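Local coordinates for V-type ATP synthase alpha chain (PDB 4O1S), which is an intein from the alpha chain of a V-type ATP synthase, a mostly beta protein of the H-int splicing-domain family, at residues T10-A15 and I20-L25; N35-E38 and E43-I46; V79-I84 and V89-V94; G85-S90 and I119-E124; L97-E102 and E106-S111. One frame throughout, in Å; residues are numbered along the deposited sequence.

Contact 1: residues T10-A15 and I20-L25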
# COMPACT_ATOMS: atom_id res chain seq x y z
N THR A 10 -2.43 7.99 -0.20
CA THR A 10 -1.30 7.17 0.13
C THR A 10 -0.16 7.49 -0.81
O THR A 10 -0.32 7.42 -2.03
CB THR A 10 -1.66 5.67 0.00
OG1 THR A 10 -2.80 5.38 0.82
CG2 THR A 10 -0.47 4.79 0.41
N PRO A 11 1.01 7.85 -0.25
CA PRO A 11 2.22 7.99 -1.06
C PRO A 11 2.69 6.62 -1.50
O PRO A 11 2.71 5.69 -0.70
CB PRO A 11 3.25 8.57 -0.08
CG PRO A 11 2.46 9.10 1.05
CD PRO A 11 1.27 8.18 1.15
N VAL A 12 3.07 6.52 -2.76
CA VAL A 12 3.86 5.39 -3.21
C VAL A 12 5.22 5.92 -3.60
O VAL A 12 5.37 7.10 -3.88
CB VAL A 12 3.20 4.69 -4.36
CG1 VAL A 12 1.88 4.18 -3.90
CG2 VAL A 12 3.00 5.63 -5.48
N TYR A 13 6.23 5.05 -3.59
CA TYR A 13 7.61 5.49 -3.81
C TYR A 13 8.14 4.95 -5.13
O TYR A 13 8.33 3.74 -5.30
CB TYR A 13 8.48 5.09 -2.60
CG TYR A 13 7.96 5.77 -1.35
CD1 TYR A 13 8.40 7.04 -0.98
CD2 TYR A 13 6.96 5.17 -0.58
CE1 TYR A 13 7.90 7.69 0.14
CE2 TYR A 13 6.44 5.81 0.55
CZ TYR A 13 6.92 7.07 0.90
OH TYR A 13 6.42 7.73 2.01
N LEU A 14 8.33 5.86 -6.09
CA LEU A 14 8.86 5.45 -7.40
C LEU A 14 10.38 5.42 -7.35
O LEU A 14 11.01 6.12 -6.55
CB LEU A 14 8.46 6.38 -8.53
CG LEU A 14 7.04 6.85 -8.77
CD1 LEU A 14 6.07 5.71 -8.60
CD2 LEU A 14 6.74 8.00 -7.84
N ALA A 15 10.95 4.60 -8.23
CA ALA A 15 12.37 4.34 -8.23
C ALA A 15 13.17 5.56 -8.66
O ALA A 15 14.35 5.69 -8.32
CB ALA A 15 12.69 3.15 -9.10
N ILE A 20 4.70 10.12 -4.90
CA ILE A 20 3.44 10.51 -5.48
C ILE A 20 2.26 9.84 -4.77
O ILE A 20 2.33 8.66 -4.38
CB ILE A 20 3.42 10.21 -7.00
CG1 ILE A 20 2.26 10.93 -7.68
CG2 ILE A 20 3.32 8.71 -7.29
CD1 ILE A 20 2.25 10.72 -9.17
N LYS A 21 1.20 10.61 -4.57
CA LYS A 21 -0.01 10.08 -3.98
C LYS A 21 -0.65 9.15 -5.00
O LYS A 21 -0.71 9.49 -6.19
CB LYS A 21 -0.97 11.22 -3.66
CG LYS A 21 -0.55 12.08 -2.49
CD LYS A 21 -1.59 13.13 -2.25
CE LYS A 21 -1.01 14.38 -1.62
NZ LYS A 21 -1.90 15.51 -1.94
N ILE A 22 -1.13 8.00 -4.55
CA ILE A 22 -1.69 7.01 -5.47
C ILE A 22 -2.85 7.56 -6.33
O ILE A 22 -2.97 7.24 -7.50
CB ILE A 22 -2.05 5.68 -4.76
CG1 ILE A 22 -2.31 4.58 -5.79
CG2 ILE A 22 -3.24 5.86 -3.81
CD1 ILE A 22 -2.10 3.12 -5.22
N LYS A 23 -3.68 8.42 -5.76
CA LYS A 23 -4.78 8.96 -6.54
C LYS A 23 -4.30 9.85 -7.69
O LYS A 23 -4.93 9.91 -8.75
CB LYS A 23 -5.76 9.72 -5.65
CG LYS A 23 -5.28 11.09 -5.22
CD LYS A 23 -6.30 11.69 -4.28
CE LYS A 23 -5.88 13.07 -3.83
NZ LYS A 23 -5.31 13.81 -4.98
N ASP A 24 -3.16 10.53 -7.49
CA ASP A 24 -2.62 11.38 -8.54
C ASP A 24 -1.99 10.56 -9.66
O ASP A 24 -2.17 10.84 -10.86
CB ASP A 24 -1.61 12.38 -7.98
CG ASP A 24 -2.24 13.38 -7.02
OD1 ASP A 24 -3.47 13.59 -7.14
OD2 ASP A 24 -1.51 13.92 -6.15
N LEU A 25 -1.25 9.53 -9.24
CA LEU A 25 -0.63 8.59 -10.15
C LEU A 25 -1.70 7.94 -11.02
O LEU A 25 -1.57 7.88 -12.24
CB LEU A 25 0.10 7.52 -9.35
CG LEU A 25 0.56 6.31 -10.15
CD1 LEU A 25 1.49 6.76 -11.26
CD2 LEU A 25 1.23 5.30 -9.26

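Contact 2: residues N35-E38 and E43-I46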
# COMPACT_ATOMS: atom_id res chain seq x y z
N ASN A 35 -2.34 3.67 -22.66
CA ASN A 35 -2.82 2.71 -21.66
C ASN A 35 -4.21 2.22 -21.97
O ASN A 35 -4.94 2.82 -22.75
CB ASN A 35 -2.83 3.32 -20.24
CG ASN A 35 -1.43 3.67 -19.74
OD1 ASN A 35 -0.42 3.14 -20.23
ND2 ASN A 35 -1.37 4.56 -18.76
N ILE A 36 -4.58 1.12 -21.34
CA ILE A 36 -5.93 0.60 -21.52
C ILE A 36 -6.71 0.67 -20.21
O ILE A 36 -6.24 0.21 -19.16
CB ILE A 36 -5.92 -0.82 -22.10
CG1 ILE A 36 -5.13 -0.83 -23.40
CG2 ILE A 36 -7.32 -1.30 -22.38
CD1 ILE A 36 -5.18 -2.15 -24.16
N VAL A 37 -7.89 1.29 -20.28
CA VAL A 37 -8.70 1.48 -19.08
C VAL A 37 -9.92 0.64 -19.18
O VAL A 37 -10.67 0.72 -20.15
CB VAL A 37 -9.16 2.93 -18.89
CG1 VAL A 37 -10.10 3.03 -17.69
CG2 VAL A 37 -7.96 3.84 -18.69
N GLU A 38 -10.12 -0.19 -18.17
CA GLU A 38 -11.26 -1.07 -18.16
C GLU A 38 -12.12 -0.86 -16.92
O GLU A 38 -11.64 -0.99 -15.80
CB GLU A 38 -10.81 -2.52 -18.29
CG GLU A 38 -11.22 -3.04 -19.61
CD GLU A 38 -10.25 -4.04 -20.14
OE1 GLU A 38 -9.56 -4.65 -19.29
OE2 GLU A 38 -10.18 -4.21 -21.40
N GLU A 43 -15.70 -0.66 -10.06
CA GLU A 43 -14.28 -0.90 -10.13
C GLU A 43 -13.72 -0.47 -11.47
O GLU A 43 -14.41 -0.45 -12.48
CB GLU A 43 -13.98 -2.36 -9.93
CG GLU A 43 -14.45 -2.88 -8.62
CD GLU A 43 -14.20 -4.36 -8.51
OE1 GLU A 43 -14.42 -5.07 -9.51
OE2 GLU A 43 -13.77 -4.81 -7.43
N GLU A 44 -12.43 -0.14 -11.46
CA GLU A 44 -11.76 0.28 -12.68
C GLU A 44 -10.29 -0.10 -12.64
O GLU A 44 -9.62 -0.04 -11.59
CB GLU A 44 -11.91 1.77 -12.89
CG GLU A 44 -11.48 2.19 -14.26
CD GLU A 44 -11.66 3.68 -14.49
OE1 GLU A 44 -10.82 4.48 -13.98
OE2 GLU A 44 -12.64 4.05 -15.17
N ILE A 45 -9.77 -0.48 -13.81
CA ILE A 45 -8.38 -0.89 -13.93
C ILE A 45 -7.65 -0.19 -15.08
O ILE A 45 -8.21 0.02 -16.18
CB ILE A 45 -8.28 -2.42 -14.09
CG1 ILE A 45 -8.74 -3.09 -12.80
CG2 ILE A 45 -6.87 -2.84 -14.38
CD1 ILE A 45 -9.28 -4.49 -13.01
N ILE A 46 -6.40 0.18 -14.83
CA ILE A 46 -5.60 0.69 -15.90
C ILE A 46 -4.47 -0.28 -16.13
O ILE A 46 -3.76 -0.69 -15.20
CB ILE A 46 -5.01 2.08 -15.63
CG1 ILE A 46 -6.04 3.03 -15.02
CG2 ILE A 46 -4.41 2.66 -16.92
CD1 ILE A 46 -5.38 4.30 -14.50

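Contact 3: residues V79-I84 and V89-V94. With SO4 (sulfate ion), chain F.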
# COMPACT_ATOMS: atom_id res chain seq x y z
N VAL A 79 -9.47 1.90 7.51
CA VAL A 79 -8.75 1.79 8.78
C VAL A 79 -7.53 2.70 8.73
O VAL A 79 -6.67 2.56 7.86
CB VAL A 79 -8.28 0.37 8.99
CG1 VAL A 79 -7.66 0.22 10.38
CG2 VAL A 79 -9.45 -0.61 8.76
N ARG A 80 -7.46 3.66 9.65
CA ARG A 80 -6.35 4.61 9.64
C ARG A 80 -5.44 4.24 10.77
O ARG A 80 -5.87 4.13 11.92
CB ARG A 80 -6.85 6.04 9.80
CG ARG A 80 -8.18 6.30 9.09
CD ARG A 80 -8.26 7.72 8.66
NE ARG A 80 -9.50 8.09 7.97
CZ ARG A 80 -9.57 8.36 6.66
NH1 ARG A 80 -8.47 8.28 5.90
NH2 ARG A 80 -10.74 8.72 6.11
N ILE A 81 -4.19 4.01 10.43
CA ILE A 81 -3.20 3.50 11.38
C ILE A 81 -2.08 4.50 11.60
O ILE A 81 -1.51 5.05 10.65
CB ILE A 81 -2.57 2.22 10.85
CG1 ILE A 81 -3.67 1.20 10.56
CG2 ILE A 81 -1.54 1.68 11.83
CD1 ILE A 81 -3.26 0.16 9.56
N GLU A 82 -1.74 4.70 12.86
CA GLU A 82 -0.66 5.60 13.19
C GLU A 82 0.27 4.92 14.19
O GLU A 82 -0.17 4.30 15.17
CB GLU A 82 -1.26 6.83 13.80
CG GLU A 82 -0.53 8.06 13.52
CD GLU A 82 -1.48 9.19 13.63
OE1 GLU A 82 -1.20 10.10 14.44
OE2 GLU A 82 -2.53 9.12 12.95
N THR A 83 1.57 5.04 13.94
CA THR A 83 2.58 4.40 14.79
C THR A 83 3.24 5.41 15.71
O THR A 83 3.17 6.62 15.48
CB THR A 83 3.68 3.75 13.96
OG1 THR A 83 4.35 4.77 13.21
CG2 THR A 83 3.10 2.73 13.01
N ILE A 84 3.91 4.91 16.73
CA ILE A 84 4.62 5.80 17.64
C ILE A 84 5.64 6.59 16.86
O ILE A 84 5.83 7.77 17.10
CB ILE A 84 5.33 5.00 18.71
CG1 ILE A 84 4.32 4.10 19.40
CG2 ILE A 84 6.02 5.94 19.67
CD1 ILE A 84 4.63 3.82 20.80
N VAL A 89 -0.91 5.06 7.48
CA VAL A 89 -1.55 4.70 6.23
C VAL A 89 -3.04 4.42 6.54
O VAL A 89 -3.38 3.94 7.62
CB VAL A 89 -0.84 3.51 5.58
CG1 VAL A 89 -1.01 2.25 6.44
CG2 VAL A 89 -1.34 3.28 4.15
N SER A 90 -3.91 4.80 5.62
CA SER A 90 -5.33 4.46 5.74
C SER A 90 -5.59 3.39 4.70
O SER A 90 -5.26 3.55 3.51
CB SER A 90 -6.24 5.68 5.52
OG SER A 90 -6.01 6.72 6.47
N VAL A 91 -6.14 2.27 5.14
CA VAL A 91 -6.37 1.18 4.21
C VAL A 91 -7.73 0.55 4.43
O VAL A 91 -8.45 0.80 5.40
CB VAL A 91 -5.29 0.08 4.28
CG1 VAL A 91 -3.90 0.66 3.96
CG2 VAL A 91 -5.29 -0.56 5.66
N THR A 92 -8.07 -0.29 3.47
CA THR A 92 -9.26 -1.09 3.49
C THR A 92 -9.13 -2.10 4.64
O THR A 92 -8.03 -2.54 4.95
CB THR A 92 -9.28 -1.77 2.11
OG1 THR A 92 -10.31 -1.18 1.29
CG2 THR A 92 -9.42 -3.24 2.22
N PRO A 93 -10.25 -2.47 5.29
CA PRO A 93 -10.21 -3.41 6.42
C PRO A 93 -9.56 -4.75 6.11
O PRO A 93 -8.92 -5.30 7.03
CB PRO A 93 -11.67 -3.62 6.77
CG PRO A 93 -12.31 -2.36 6.39
CD PRO A 93 -11.58 -1.84 5.16
N VAL A 94 -9.71 -5.26 4.88
CA VAL A 94 -9.12 -6.57 4.51
C VAL A 94 -7.65 -6.50 4.10
O VAL A 94 -7.00 -7.54 3.97
CB VAL A 94 -9.94 -7.33 3.43
CG1 VAL A 94 -11.29 -7.74 3.96
CG2 VAL A 94 -10.11 -6.52 2.18
S SO4 F . -10.06 10.15 2.37
O1 SO4 F . -8.79 9.59 2.87
O2 SO4 F . -10.49 9.45 1.15
O3 SO4 F . -11.09 10.00 3.40
O4 SO4 F . -9.90 11.57 2.04

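Contact 4: residues G85-S90 and I119-E124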
# COMPACT_ATOMS: atom_id res chain seq x y z
N GLY A 85 6.28 5.93 15.90
CA GLY A 85 7.29 6.57 15.08
C GLY A 85 6.79 7.55 14.04
O GLY A 85 7.57 7.99 13.18
N GLY A 86 5.50 7.87 14.08
CA GLY A 86 4.94 8.87 13.16
C GLY A 86 4.63 8.36 11.78
O GLY A 86 4.58 9.11 10.83
N ARG A 87 4.44 7.06 11.66
CA ARG A 87 4.10 6.47 10.37
C ARG A 87 2.60 6.28 10.28
O ARG A 87 1.93 6.01 11.28
CB ARG A 87 4.79 5.12 10.21
CG ARG A 87 6.29 5.22 10.23
CD ARG A 87 6.91 3.89 9.95
NE ARG A 87 8.31 4.08 9.62
CZ ARG A 87 9.26 4.21 10.53
NH1 ARG A 87 8.98 4.14 11.83
NH2 ARG A 87 10.51 4.41 10.14
N SER A 88 2.06 6.41 9.07
CA SER A 88 0.62 6.30 8.87
C SER A 88 0.21 5.76 7.50
O SER A 88 0.90 5.97 6.49
CB SER A 88 -0.07 7.63 9.13
OG SER A 88 0.20 8.52 8.08
N VAL A 89 -0.91 5.06 7.48
CA VAL A 89 -1.55 4.70 6.23
C VAL A 89 -3.04 4.42 6.54
O VAL A 89 -3.38 3.94 7.62
CB VAL A 89 -0.84 3.51 5.58
CG1 VAL A 89 -1.01 2.25 6.44
CG2 VAL A 89 -1.34 3.28 4.15
N SER A 90 -3.91 4.80 5.62
CA SER A 90 -5.33 4.46 5.74
C SER A 90 -5.59 3.39 4.70
O SER A 90 -5.26 3.55 3.51
CB SER A 90 -6.24 5.68 5.52
OG SER A 90 -6.01 6.72 6.47
N ILE A 119 4.35 -3.04 13.53
CA ILE A 119 4.18 -3.30 12.12
C ILE A 119 5.44 -3.01 11.34
O ILE A 119 6.27 -2.20 11.76
CB ILE A 119 2.95 -2.59 11.52
CG1 ILE A 119 3.10 -1.08 11.55
CG2 ILE A 119 1.69 -2.99 12.26
CD1 ILE A 119 1.96 -0.39 10.78
N ALA A 120 5.59 -3.71 10.23
CA ALA A 120 6.76 -3.63 9.39
C ALA A 120 6.82 -2.32 8.60
O ALA A 120 5.87 -1.93 7.91
CB ALA A 120 6.80 -4.83 8.44
N ALA A 121 7.95 -1.64 8.72
CA ALA A 121 8.22 -0.42 8.00
C ALA A 121 9.63 -0.55 7.45
O ALA A 121 10.37 -1.44 7.84
CB ALA A 121 8.14 0.75 8.92
N VAL A 122 10.00 0.35 6.54
CA VAL A 122 11.35 0.35 6.01
C VAL A 122 12.09 1.64 6.36
O VAL A 122 11.58 2.74 6.13
CB VAL A 122 11.30 0.19 4.51
CG1 VAL A 122 12.67 0.37 3.91
CG2 VAL A 122 10.76 -1.17 4.20
N ALA A 123 13.29 1.52 6.94
CA ALA A 123 14.09 2.69 7.29
C ALA A 123 14.62 3.46 6.06
O ALA A 123 15.01 2.87 5.04
CB ALA A 123 15.26 2.25 8.17
N GLU A 124 14.64 4.79 6.16
CA GLU A 124 15.12 5.64 5.06
C GLU A 124 16.61 5.49 4.84
O GLU A 124 17.10 5.53 3.71
CB GLU A 124 14.81 7.11 5.36
CG GLU A 124 13.48 7.33 6.06
CD GLU A 124 12.67 8.46 5.44
OE1 GLU A 124 13.29 9.38 4.84
OE2 GLU A 124 11.42 8.43 5.55
O HOH W 1 10.95 5.03 7.32

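Contact 5: residues L97-E102 and E106-S111. With SO4 (sulfate ion), chain G.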
# COMPACT_ATOMS: atom_id res chain seq x y z
N LEU A 97 -1.12 -6.05 7.00
CA LEU A 97 0.16 -5.51 7.43
C LEU A 97 0.96 -6.69 7.95
O LEU A 97 0.42 -7.79 8.13
CB LEU A 97 -0.03 -4.47 8.53
CG LEU A 97 -0.77 -3.12 8.34
CD1 LEU A 97 -0.02 -2.18 7.46
CD2 LEU A 97 -2.21 -3.26 7.82
N PHE A 98 2.25 -6.47 8.18
CA PHE A 98 3.10 -7.51 8.74
C PHE A 98 3.41 -7.18 10.19
O PHE A 98 3.83 -6.06 10.50
CB PHE A 98 4.39 -7.61 7.94
CG PHE A 98 4.21 -8.22 6.60
CD1 PHE A 98 4.03 -9.61 6.48
CD2 PHE A 98 4.18 -7.42 5.46
CE1 PHE A 98 3.84 -10.19 5.24
CE2 PHE A 98 4.00 -7.99 4.20
CZ PHE A 98 3.82 -9.37 4.08
N VAL A 99 3.21 -8.16 11.07
CA VAL A 99 3.44 -7.94 12.50
C VAL A 99 4.51 -8.83 13.07
O VAL A 99 4.50 -10.05 12.88
CB VAL A 99 2.15 -8.14 13.32
CG1 VAL A 99 2.40 -7.88 14.80
CG2 VAL A 99 1.12 -7.19 12.84
N LEU A 100 5.44 -8.22 13.80
CA LEU A 100 6.44 -8.97 14.53
C LEU A 100 5.86 -9.50 15.83
O LEU A 100 5.60 -8.73 16.74
CB LEU A 100 7.63 -8.06 14.82
CG LEU A 100 8.70 -8.67 15.72
CD1 LEU A 100 9.29 -9.94 15.10
CD2 LEU A 100 9.77 -7.63 15.97
N THR A 101 5.66 -10.81 15.92
CA THR A 101 5.20 -11.44 17.15
C THR A 101 6.34 -12.25 17.80
O THR A 101 7.38 -12.48 17.17
CB THR A 101 4.02 -12.40 16.87
OG1 THR A 101 4.50 -13.60 16.25
CG2 THR A 101 3.05 -11.77 15.93
N GLU A 102 6.13 -12.69 19.03
CA GLU A 102 7.05 -13.58 19.74
C GLU A 102 7.42 -14.83 18.94
O GLU A 102 8.47 -15.42 19.14
CB GLU A 102 6.42 -14.02 21.05
CG GLU A 102 7.38 -14.21 22.21
CD GLU A 102 6.69 -14.03 23.56
OE1 GLU A 102 5.46 -13.81 23.58
OE2 GLU A 102 7.38 -14.11 24.60
N GLU A 106 3.88 -12.28 11.24
CA GLU A 106 2.69 -12.73 10.53
C GLU A 106 1.91 -11.64 9.87
O GLU A 106 2.01 -10.48 10.26
CB GLU A 106 1.80 -13.56 11.42
CG GLU A 106 1.65 -13.03 12.79
CD GLU A 106 1.12 -14.08 13.73
OE1 GLU A 106 0.04 -13.85 14.34
OE2 GLU A 106 1.79 -15.15 13.85
N GLU A 107 1.17 -12.03 8.82
CA GLU A 107 0.29 -11.13 8.09
C GLU A 107 -0.96 -10.91 8.94
O GLU A 107 -1.50 -11.86 9.51
CB GLU A 107 -0.10 -11.72 6.75
CG GLU A 107 1.06 -12.12 5.86
CD GLU A 107 0.60 -12.73 4.53
OE1 GLU A 107 -0.64 -12.79 4.27
OE2 GLU A 107 1.48 -13.15 3.74
N VAL A 108 -1.41 -9.68 9.05
CA VAL A 108 -2.64 -9.44 9.78
C VAL A 108 -3.50 -8.42 9.04
O VAL A 108 -2.98 -7.47 8.44
CB VAL A 108 -2.37 -8.98 11.23
CG1 VAL A 108 -1.68 -7.67 11.21
CG2 VAL A 108 -3.67 -8.83 12.01
N MET A 109 -4.81 -8.64 9.06
CA MET A 109 -5.74 -7.72 8.45
C MET A 109 -5.84 -6.48 9.29
O MET A 109 -5.82 -6.54 10.53
CB MET A 109 -7.12 -8.36 8.30
CG MET A 109 -7.12 -9.46 7.25
SD MET A 109 -8.79 -9.85 6.73
CE MET A 109 -9.39 -10.49 8.28
N ALA A 110 -5.95 -5.37 8.59
CA ALA A 110 -6.15 -4.09 9.24
C ALA A 110 -7.25 -4.20 10.32
O ALA A 110 -7.14 -3.69 11.45
CB ALA A 110 -6.47 -3.05 8.17
N SER A 111 -8.31 -4.93 9.99
CA SER A 111 -9.40 -5.10 10.93
C SER A 111 -9.04 -6.00 12.12
O SER A 111 -9.82 -6.08 13.05
CB SER A 111 -10.63 -5.65 10.22
OG SER A 111 -10.34 -6.91 9.65
S SO4 G . -5.72 -12.32 9.58
O1 SO4 G . -5.17 -12.98 10.77
O2 SO4 G . -4.74 -12.30 8.48
O3 SO4 G . -6.88 -13.07 9.07
O4 SO4 G . -6.09 -10.95 9.96

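Contact 1: residues T10-A15 and I20-L25
Val12 lies alongside Ile20, both side chains pointing the same way from neighbouring strands. Their CG2 methyls do the touching, with Val12 CG2 and Ile20 CG2 3.6 Å apart. Leu14 comes across this pair at a slant. Its branch atom CD2 meets the same methyl, Ile20 CG2, at 3.5 Å. Ile20 CG1 is anti to its backbone N (chi1 -166°), which places CG2 between N and the carbonyl carbon, where both partners reach it. The apolar patch runs on into the start of helix 22-31. There Leu25 CD2 stands 4.2 Å from Val12 CG2, and Val12 CG1 faces Ile22 CB.

The strands form a short antiparallel hairpin. Val12 and Ile20 make a hydrogen-bonded pair. Val12 N gives a nearly straight bond to Ile20 O (2.8 Å, N-H...O 171°). The return bond, from Ile20 N to Val12 O, is longer at 3.3 Å. Pro11 and Lys21 form the next, non-hydrogen-bonded pair. Beyond it Ile22 N reaches Thr10 O at 2.7 Å, although Ile22 is already helical. Lys21 thus ends the strand and sits at the N-cap of the helix.

Thr10 OG1 turns to Ser7 O near the N terminus. Phe158 packs on Val12, and Ile52 of strand 43-58 packs on Leu25. Tyr13 leaves the other side of the strand and hydrogen-bonds Gly161 O through OH.

The chemistry is divided: backbone bonds tie the hairpin and the first helical residue to strand 11-13, while Val12, Leu14, Ile20 and Leu25 share an apolar patch.

Contact 2: residues N35-E38 and E43-I46
Glu44 OE1 is gripped by Arg30 NE in a salt bridge and by Tyr26 OH in a hydrogen bond, while the carboxylate lies against Val37. Both grips come from helix 22-31. Across the hairpin, Val37 CG1 touches Glu44 CD at 3.6 Å, the two side chains crossing at a slant. Glu44 CG is anti to the backbone N (chi1 -168°) and the chain stays extended beyond it. This carries the acid over the valine branch to the helix.

Val37 CG2 serves the other neighbour. It lies beside Ile46 CG2 at 4.1 Å, the two residues forming a non-hydrogen-bonded antiparallel pair. Asn35 adds its CB to the same methyl, 3.7 Å from Ile46 CG2. The amide of Asn35 is held at both ends, ND2 by Glu29 O of helix 22-31 and OD1 by Lys49 N, further along strand 43-58.

Glu38 and Ile45 are the hydrogen-bonded pair. Glu38 N donates to Ile45 O at 2.8 Å, lying in the carbonyl plane with an N-H...O angle of 170°. Ile45 N returns a bond of the same length, 2.8 Å, to Glu38 O. The two short strands run antiparallel, with 167° between their directions.

Strand 36-40 is an outer strand of its five-stranded antiparallel sheet. The salt bridge to Arg30 probably favours the ionised form of Glu44, while the carbon chain of Glu44 packs beside Val37.

Contact 3: residues V79-I84 and V89-V94
A beta hairpin at one margin of a four-stranded antiparallel sheet of the Hint (intein) fold brings residues 79-84 beside residues 89-94. Strand 88-91 is the outer strand, and the directions of the short strands 79-83 and 89-91 lie 157° apart. Val79 with Val91 and Ile81 with Val89 are hydrogen-bonded pairs, each with a bond in both directions. Val79 N reaches Val91 O at 2.6 Å and Ile81 N reaches Val89 O at 2.9 Å. Arg80 and Ser90 form the non-hydrogen-bonded pair between them.

The faces differ in character. Val79, Ile81, Val89 and Val91 share the inner one. Ile81 touches its neighbours lightly, CD1 standing 4.4 Å from Val89 CG1. Val79 turns CG2 to Pro93, which follows the strand, and meets Pro93 CA at 3.7 Å. Ala110 packs on both Val79 and Val91.

Arg80 and Ser90 occupy the polar face. The extended chain of Arg80 passes CG and CD along Ser90 OG, which then lies near the edge of the guanidinium. NH1 gives a hydrogen bond to Ser90 OG (3.0 Å), which stands 17° out of the guanidinium plane. Glu140 of strand 129-141 takes NE in a salt bridge. One edge of the group faces a sulfate ion, probably from the crystallisation liquor, which Ser7 OG also binds. Arg80 NH2 donates to sulfate O3 at 3.0 Å. The second bond is weak: Arg80 NH1 to sulfate O1, 3.3 Å long, with O1 at the edge and in the guanidinium plane.

Contact 4: residues G85-S90 and I119-E124
The guanidinium of Arg87 has the methyl of Ala121 over one face and a water molecule in plane at its edge. Ala121 CB lies 3.4 Å from Arg87 NE and 3.5 Å from Arg87 CD, so the methyl sits at the root of the flat group. The main-chain oxygen of Val122 stands obliquely to that group and too far for a direct bond. The water joins them. It accepts from Arg87 NH2 at 2.9 Å and donates to Val122 O at 2.7 Å.

Arg87 reaches this place because CG is anti to the carbonyl carbon (chi1 -62°) and the chain then runs extended to NE. Two other nitrogens have partners too: NE bonds Gly163 O, and NH1 makes a salt bridge with Asp132 OD2. The positive charge therefore has a nearby acid on strand 129-141. Glu124 is a second acid in the region, but its charged atoms do not touch the arginine. Leu165 packs on the arginine side chain as well.

No direct hydrogen bond joins the two segments. The nearest CA atoms, those of Arg87 and Ala121, are 8.4 Å apart. Strands 88-91 and 118-122 are the two outermost strands of one four-stranded antiparallel sheet. Arg87, just before the first of them, reaches with one water to the second, within the mostly beta Hint fold of inteins.

Contact 5: residues L97-E102 and E106-S111
Val99 CG2 and Val108 CG1 meet where the two side chains cross at a slant, on the more buried face of the hairpin. Leu97 shares this face and turns CD2 to Ala110 CB, 4.3 Å away. On the reverse face Phe98 and Glu107 run side by side. Phe98 CE1 touches Glu107 CG at 3.4 Å, and the ring and carboxylate planes stand 89° apart. Near the turn, Thr101 crosses Glu106 at about a right angle, with CG2 of the threonine 3.7 Å from CG of the glutamate.

The backbone sets these pairs. Leu97 with Val108 and Val99 with Glu106 are antiparallel hydrogen-bonded pairs, each joined in both directions. Leu97 N to Val108 O measures 2.7 Å. The directions of the two short strands are 126° apart, consistent with a marked twist. Met109 N bonds O4 of a sulfate ion, probably from the crystallisation liquor, at 2.8 Å; Asn112 ND2 also holds it.

Further out, Leu113 packs on Val99 and Val108. Thr101 OG1 bonds Gly104 O and Lys103 N, and the His168 ring meets that of Phe98.

Glu107 thus meets the aromatic ring with its carbon chain. Leu97, Val99 and Val108 make an apolar patch, which exposed Glu106 ends near the turn.

From the N terminus, contact 1 closes the first small hairpin and leads into helix 22-31. Contact 2 follows directly, closing the hairpin of strands 36-40 and 43-58, with its centre about 17 Å from that of contact 1. Contact 3 closes the hairpin of strands 77-83 and 88-91 and touches contact 1 through Thr10 and Val89. Contact 4 starts inside the hairpin loop of contact 3, shares Val89 and Ser90 with it, and crosses it to close a far longer loop at strand 118-122. Contact 5 is nested inside that loop and meets contact 4 at Phe98 and Ala120. Contacts 2 and 5 mark opposite sides of the chain, with centres about 31 Å apart.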